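Local coordinates for nucleoprotein (Sendai virus, PDB 6M7D), which forms the helical nucleocapsid, one protein per six ribonucleotides, which protects the viral RNA genome from nucleases and serves as the template for transcription and replication, at residues T34-L40 with K100-I106; L75-L79 with L229-M233. All blocks are in the same frame, centred on the assembly; numbering follows the deposited sequence.

From the N terminus, after two short helices, the chain forms the strand holding residues 34-40, then passes through helix 47-62 and helix 68-80, which holds residues 75-79, and through helix 86-93. It returns as strand 100-106 beside the first strand, so interaction 1 closes a loop with 59 residues between its segments. Interaction 2 opens inside that loop and closes far beyond it, with 149 residues between its segments, when 229-233 packs on 75-79. The two loops therefore cross instead of nesting. Helix 68-80 joins them: Ser-77 OG probably hydrogen-bonds Phe-38 N, and Val-76 packs on Val-37 and Tyr-101. The sheet is thus tied through this helix to helix 227-239.

Interaction 1: T34-L40 with K100-I106; sequences TVSVFVL and KYVIYNI
Ile-106 fills the hollow between Phe-38 and Leu-40, its neighbours on one face of the strand pair. Its CD1 reaches Phe-38 CB at 3.7 Å, while Leu-40 CD2 rests 3.6 Å from its CB. Next along this face, the Phe-38 and Tyr-104 side chains lie side by side, pointing the same way, with Phe-38 CE1 3.6 Å from Tyr-104 CD2. Different second torsions (chi2 -89° for Phe-38, 22° for Tyr-104) help turn the ring planes to 86°, which probably lets both fit over adjacent strands. Beneath them, six backbone hydrogen bonds run between Val-35, Val-37 and Val-39, each using both N and O, and Lys-100, Val-102, Tyr-104 and Ile-106. This is the parallel pair of a four-stranded mixed sheet, joined by a beta-alpha-beta crossover through several helices. Helices 68-80 and 86-93 of that connection pack against the valine-rich face. On the other, helix 129-135 touches Phe-38 and Ile-106, and Phe-74 of helix 68-80 also meets the Phe-38 ring. On the valine face, Val-37 CG2 presses on the Tyr-101 ring, 3.4 Å from CD1, and Val-35 CB meets that ring at its edge. Branched at CB, valine suits an extended strand and offers compact bumps to such neighbours. Val-39 CG1 abuts Ile-103 CG2 at 3.6 Å, and its other methyl, CG2, leans against the Asn-105 amide, 3.4 Å from ND2.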
loop_
_atom_site.group_PDB
_atom_site.type_symbol
_atom_site.label_atom_id
_atom_site.label_comp_id
_atom_site.label_asym_id
_atom_site.label_seq_id
_atom_site.Cartn_x
_atom_site.Cartn_y
_atom_site.Cartn_z
ATOM N N THR A 34 -10.434 -21.131 8.606
ATOM C CA THR A 34 -10.327 -21.933 7.395
ATOM C C THR A 34 -11.115 -21.220 6.301
ATOM O O THR A 34 -12.310 -20.956 6.454
ATOM C CB THR A 34 -10.817 -23.361 7.632
ATOM O OG1 THR A 34 -10.776 -24.094 6.406
ATOM C CG2 THR A 34 -12.229 -23.389 8.216
ATOM N N VAL A 35 -10.434 -20.872 5.218
ATOM C CA VAL A 35 -11.002 -20.045 4.166
ATOM C C VAL A 35 -11.061 -20.845 2.876
ATOM O O VAL A 35 -10.081 -21.489 2.487
ATOM C CB VAL A 35 -10.190 -18.752 3.973
ATOM C CG1 VAL A 35 -10.934 -17.828 3.082
ATOM C CG2 VAL A 35 -9.932 -18.086 5.305
ATOM N N SER A 36 -12.212 -20.799 2.214
ATOM C CA SER A 36 -12.402 -21.464 0.934
ATOM C C SER A 36 -11.928 -20.544 -0.179
ATOM O O SER A 36 -12.430 -19.425 -0.323
ATOM C CB SER A 36 -13.868 -21.840 0.727
ATOM O OG SER A 36 -14.400 -22.471 1.874
ATOM N N VAL A 37 -10.964 -21.014 -0.961
ATOM C CA VAL A 37 -10.463 -20.302 -2.128
ATOM C C VAL A 37 -10.812 -21.121 -3.359
ATOM O O VAL A 37 -10.523 -22.319 -3.415
ATOM C CB VAL A 37 -8.948 -20.062 -2.037
ATOM C CG1 VAL A 37 -8.452 -19.402 -3.301
ATOM C CG2 VAL A 37 -8.641 -19.204 -0.851
ATOM N N PHE A 38 -11.424 -20.477 -4.340
ATOM C CA PHE A 38 -11.920 -21.148 -5.531
ATOM C C PHE A 38 -11.017 -20.819 -6.708
ATOM O O PHE A 38 -10.880 -19.652 -7.082
ATOM C CB PHE A 38 -13.361 -20.737 -5.813
ATOM C CG PHE A 38 -14.267 -20.931 -4.646
ATOM C CD1 PHE A 38 -14.918 -22.130 -4.456
ATOM C CD2 PHE A 38 -14.453 -19.923 -3.724
ATOM C CE1 PHE A 38 -15.742 -22.314 -3.376
ATOM C CE2 PHE A 38 -15.279 -20.106 -2.645
ATOM C CZ PHE A 38 -15.924 -21.301 -2.471
ATOM N N VAL A 39 -10.405 -21.847 -7.281
ATOM C CA VAL A 39 -9.540 -21.712 -8.442
ATOM C C VAL A 39 -10.270 -22.292 -9.641
ATOM O O VAL A 39 -11.171 -23.120 -9.483
ATOM C CB VAL A 39 -8.186 -22.405 -8.220
ATOM C CG1 VAL A 39 -7.554 -21.904 -6.941
ATOM C CG2 VAL A 39 -8.357 -23.900 -8.168
ATOM N N LEU A 40 -9.909 -21.833 -10.834
ATOM C CA LEU A 40 -10.542 -22.343 -12.041
ATOM C C LEU A 40 -9.777 -23.540 -12.574
ATOM O O LEU A 40 -8.573 -23.460 -12.832
ATOM C CB LEU A 40 -10.614 -21.259 -13.111
ATOM C CG LEU A 40 -11.336 -19.967 -12.757
ATOM C CD1 LEU A 40 -11.757 -19.254 -14.022
ATOM C CD2 LEU A 40 -12.526 -20.258 -11.885
ATOM N N LYS A 100 -6.063 -20.803 6.976
ATOM C CA LYS A 100 -5.778 -21.981 6.175
ATOM C C LYS A 100 -6.662 -21.939 4.940
ATOM O O LYS A 100 -7.890 -21.918 5.053
ATOM C CB LYS A 100 -6.027 -23.266 6.962
ATOM C CG LYS A 100 -5.422 -24.494 6.321
ATOM C CD LYS A 100 -6.080 -25.760 6.831
ATOM C CE LYS A 100 -7.531 -25.842 6.396
ATOM N NZ LYS A 100 -8.119 -27.174 6.688
ATOM N N TYR A 101 -6.039 -21.909 3.770
ATOM C CA TYR A 101 -6.753 -21.806 2.506
ATOM C C TYR A 101 -7.137 -23.201 2.041
ATOM O O TYR A 101 -6.268 -24.057 1.853
ATOM C CB TYR A 101 -5.900 -21.102 1.455
ATOM C CG TYR A 101 -5.774 -19.616 1.672
ATOM C CD1 TYR A 101 -6.876 -18.851 2.008
ATOM C CD2 TYR A 101 -4.555 -18.983 1.547
ATOM C CE1 TYR A 101 -6.766 -17.498 2.203
ATOM C CE2 TYR A 101 -4.436 -17.630 1.743
ATOM C CZ TYR A 101 -5.542 -16.893 2.071
ATOM O OH TYR A 101 -5.424 -15.539 2.269
ATOM N N VAL A 102 -8.432 -23.430 1.871
ATOM C CA VAL A 102 -8.950 -24.677 1.325
ATOM C C VAL A 102 -9.283 -24.417 -0.133
ATOM O O VAL A 102 -10.251 -23.720 -0.445
ATOM C CB VAL A 102 -10.176 -25.173 2.098
ATOM C CG1 VAL A 102 -10.399 -26.645 1.835
ATOM C CG2 VAL A 102 -9.991 -24.929 3.565
ATOM N N ILE A 103 -8.481 -24.975 -1.029
ATOM C CA ILE A 103 -8.605 -24.675 -2.448
ATOM C C ILE A 103 -9.699 -25.541 -3.052
ATOM O O ILE A 103 -9.608 -26.772 -3.047
ATOM C CB ILE A 103 -7.270 -24.884 -3.173
ATOM C CG1 ILE A 103 -6.238 -23.890 -2.651
ATOM C CG2 ILE A 103 -7.455 -24.728 -4.659
ATOM C CD1 ILE A 103 -4.862 -24.127 -3.179
ATOM N N TYR A 104 -10.738 -24.897 -3.565
ATOM C CA TYR A 104 -11.794 -25.550 -4.316
ATOM C C TYR A 104 -11.600 -25.243 -5.792
ATOM O O TYR A 104 -11.023 -24.217 -6.154
ATOM C CB TYR A 104 -13.175 -25.068 -3.869
ATOM C CG TYR A 104 -13.626 -25.543 -2.504
ATOM C CD1 TYR A 104 -12.717 -25.967 -1.551
ATOM C CD2 TYR A 104 -14.971 -25.565 -2.172
ATOM C CE1 TYR A 104 -13.133 -26.397 -0.313
ATOM C CE2 TYR A 104 -15.396 -25.995 -0.937
ATOM C CZ TYR A 104 -14.474 -26.410 -0.011
ATOM O OH TYR A 104 -14.891 -26.840 1.226
ATOM N N ASN A 105 -12.078 -26.136 -6.647
ATOM C CA ASN A 105 -11.942 -25.973 -8.086
ATOM C C ASN A 105 -13.300 -25.685 -8.699
ATOM O O ASN A 105 -14.258 -26.426 -8.469
ATOM C CB ASN A 105 -11.329 -27.216 -8.727
ATOM C CG ASN A 105 -9.859 -27.355 -8.425
ATOM O OD1 ASN A 105 -9.473 -27.756 -7.329
ATOM N ND2 ASN A 105 -9.024 -27.024 -9.397
ATOM N N ILE A 106 -13.380 -24.607 -9.469
ATOM C CA ILE A 106 -14.551 -24.320 -10.284
ATOM C C ILE A 106 -14.381 -25.077 -11.593
ATOM O O ILE A 106 -13.432 -24.835 -12.341
ATOM C CB ILE A 106 -14.722 -22.822 -10.540
ATOM C CG1 ILE A 106 -14.566 -22.029 -9.248
ATOM C CG2 ILE A 106 -16.072 -22.563 -11.169
ATOM C CD1 ILE A 106 -15.613 -22.342 -8.247
#

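Interaction 2: L75-L79 with L229-M233; sequences LVSLL and LVSLM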
loop_
_atom_site.group_PDB
_atom_site.type_symbol
_atom_site.label_atom_id
_atom_site.label_comp_id
_atom_site.label_asym_id
_atom_site.label_seq_id
_atom_site.Cartn_x
_atom_site.Cartn_y
_atom_site.Cartn_z
ATOM N N LEU A 75 -11.510 -12.548 -2.349
ATOM C CA LEU A 75 -10.504 -11.664 -2.925
ATOM C C LEU A 75 -9.237 -12.430 -3.282
ATOM O O LEU A 75 -8.596 -12.140 -4.294
ATOM C CB LEU A 75 -10.196 -10.523 -1.963
ATOM C CG LEU A 75 -11.196 -9.378 -2.019
ATOM C CD1 LEU A 75 -10.783 -8.282 -1.077
ATOM C CD2 LEU A 75 -11.307 -8.851 -3.426
ATOM N N VAL A 76 -8.863 -13.412 -2.465
ATOM C CA VAL A 76 -7.703 -14.245 -2.762
ATOM C C VAL A 76 -7.950 -15.075 -4.012
ATOM O O VAL A 76 -7.053 -15.260 -4.839
ATOM C CB VAL A 76 -7.372 -15.124 -1.542
ATOM C CG1 VAL A 76 -6.517 -16.296 -1.934
ATOM C CG2 VAL A 76 -6.678 -14.303 -0.484
ATOM N N SER A 77 -9.172 -15.581 -4.170
ATOM C CA SER A 77 -9.561 -16.279 -5.388
ATOM C C SER A 77 -9.417 -15.374 -6.600
ATOM O O SER A 77 -8.878 -15.775 -7.637
ATOM C CB SER A 77 -11.003 -16.758 -5.260
ATOM O OG SER A 77 -11.108 -17.829 -4.352
ATOM N N LEU A 78 -9.916 -14.146 -6.483
ATOM C CA LEU A 78 -9.823 -13.195 -7.581
ATOM C C LEU A 78 -8.374 -12.921 -7.951
ATOM O O LEU A 78 -8.018 -12.923 -9.133
ATOM C CB LEU A 78 -10.538 -11.907 -7.196
ATOM C CG LEU A 78 -10.638 -10.831 -8.265
ATOM C CD1 LEU A 78 -11.217 -11.414 -9.527
ATOM C CD2 LEU A 78 -11.505 -9.715 -7.749
ATOM N N LEU A 79 -7.521 -12.692 -6.957
ATOM C CA LEU A 79 -6.122 -12.417 -7.249
ATOM C C LEU A 79 -5.403 -13.643 -7.792
ATOM O O LEU A 79 -4.424 -13.506 -8.529
ATOM C CB LEU A 79 -5.410 -11.901 -6.004
ATOM C CG LEU A 79 -6.025 -10.695 -5.303
ATOM C CD1 LEU A 79 -5.670 -10.723 -3.840
ATOM C CD2 LEU A 79 -5.568 -9.411 -5.936
ATOM N N LEU A 229 -4.842 -11.547 3.637
ATOM C CA LEU A 229 -4.932 -11.036 2.277
ATOM C C LEU A 229 -3.862 -9.986 2.013
ATOM O O LEU A 229 -3.215 -9.994 0.959
ATOM C CB LEU A 229 -6.330 -10.472 2.055
ATOM C CG LEU A 229 -6.640 -9.641 0.823
ATOM C CD1 LEU A 229 -6.724 -10.525 -0.389
ATOM C CD2 LEU A 229 -7.943 -8.924 1.057
ATOM N N VAL A 230 -3.655 -9.083 2.968
ATOM C CA VAL A 230 -2.609 -8.076 2.839
ATOM C C VAL A 230 -1.242 -8.737 2.771
ATOM O O VAL A 230 -0.365 -8.304 2.019
ATOM C CB VAL A 230 -2.700 -7.072 4.002
ATOM C CG1 VAL A 230 -1.665 -5.978 3.852
ATOM C CG2 VAL A 230 -4.092 -6.483 4.068
ATOM N N SER A 231 -1.040 -9.800 3.549
ATOM C CA SER A 231 0.225 -10.522 3.499
ATOM C C SER A 231 0.424 -11.187 2.151
ATOM O O SER A 231 1.533 -11.187 1.614
ATOM C CB SER A 231 0.276 -11.563 4.610
ATOM O OG SER A 231 -0.721 -12.539 4.417
ATOM N N LEU A 232 -0.635 -11.770 1.591
ATOM C CA LEU A 232 -0.527 -12.390 0.278
ATOM C C LEU A 232 -0.186 -11.361 -0.788
ATOM O O LEU A 232 0.618 -11.627 -1.684
ATOM C CB LEU A 232 -1.827 -13.105 -0.074
ATOM C CG LEU A 232 -2.017 -13.424 -1.551
ATOM C CD1 LEU A 232 -1.324 -14.707 -1.898
ATOM C CD2 LEU A 232 -3.479 -13.501 -1.892
ATOM N N MET A 233 -0.784 -10.177 -0.706
ATOM C CA MET A 233 -0.486 -9.145 -1.690
ATOM C C MET A 233 0.934 -8.612 -1.527
ATOM O O MET A 233 1.651 -8.409 -2.513
ATOM C CB MET A 233 -1.518 -8.029 -1.584
ATOM C CG MET A 233 -2.919 -8.503 -1.890
ATOM S SD MET A 233 -4.183 -7.278 -1.566
ATOM C CE MET A 233 -4.144 -6.357 -3.089
#
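Leu-229 pushes its forked end against Leu-75, Val-76 and Leu-79, and the two prongs have different partners. CD2 meets Leu-75 CD1 at 3.6 Å. CD1 lies 3.6 Å from Leu-79 CD1 and 3.8 Å from Val-76 CG2. With CG opposite the backbone N (chi1 169°), the Leu-229 side chain extends across to the facing helix and can spread both methyls over it. Leu-232, one turn on, has nearly the same conformation (chi1 162°), and its CD2 touches Val-76 CG2 at 3.6 Å. The small branched valine thus takes one methyl from each of two leucines.

Leu-79 uses a single methyl in reply: its CD1 reaches Leu-229 CD1, Leu-232 CD2 and, at 4.0 Å, Met-233 CG. The Leu-79 side chain crosses those of Leu-229 and Met-233 at about a right angle. Met-233 offers only its CG here; beyond it the chain bends at chi3 (85°), and the side chain also touches Trp-175, as Leu-79 does. No hydrogen bond links the segments; buried aliphatic surfaces alone meet, as the residue types suggest. The side chains bridge two nearly parallel helix segments whose axes come no closer than 10.8 Å. Helices 163-181 and 213-225 add further apolar side chains around the contact.

Nearly parallel helices joined by leucines and a valine are characteristic of the core of a largely helical domain, here inside what is, by similarity, the globular Ncore, with the Met-233 side chain about 11 Å from that of RNA-binding Tyr-260.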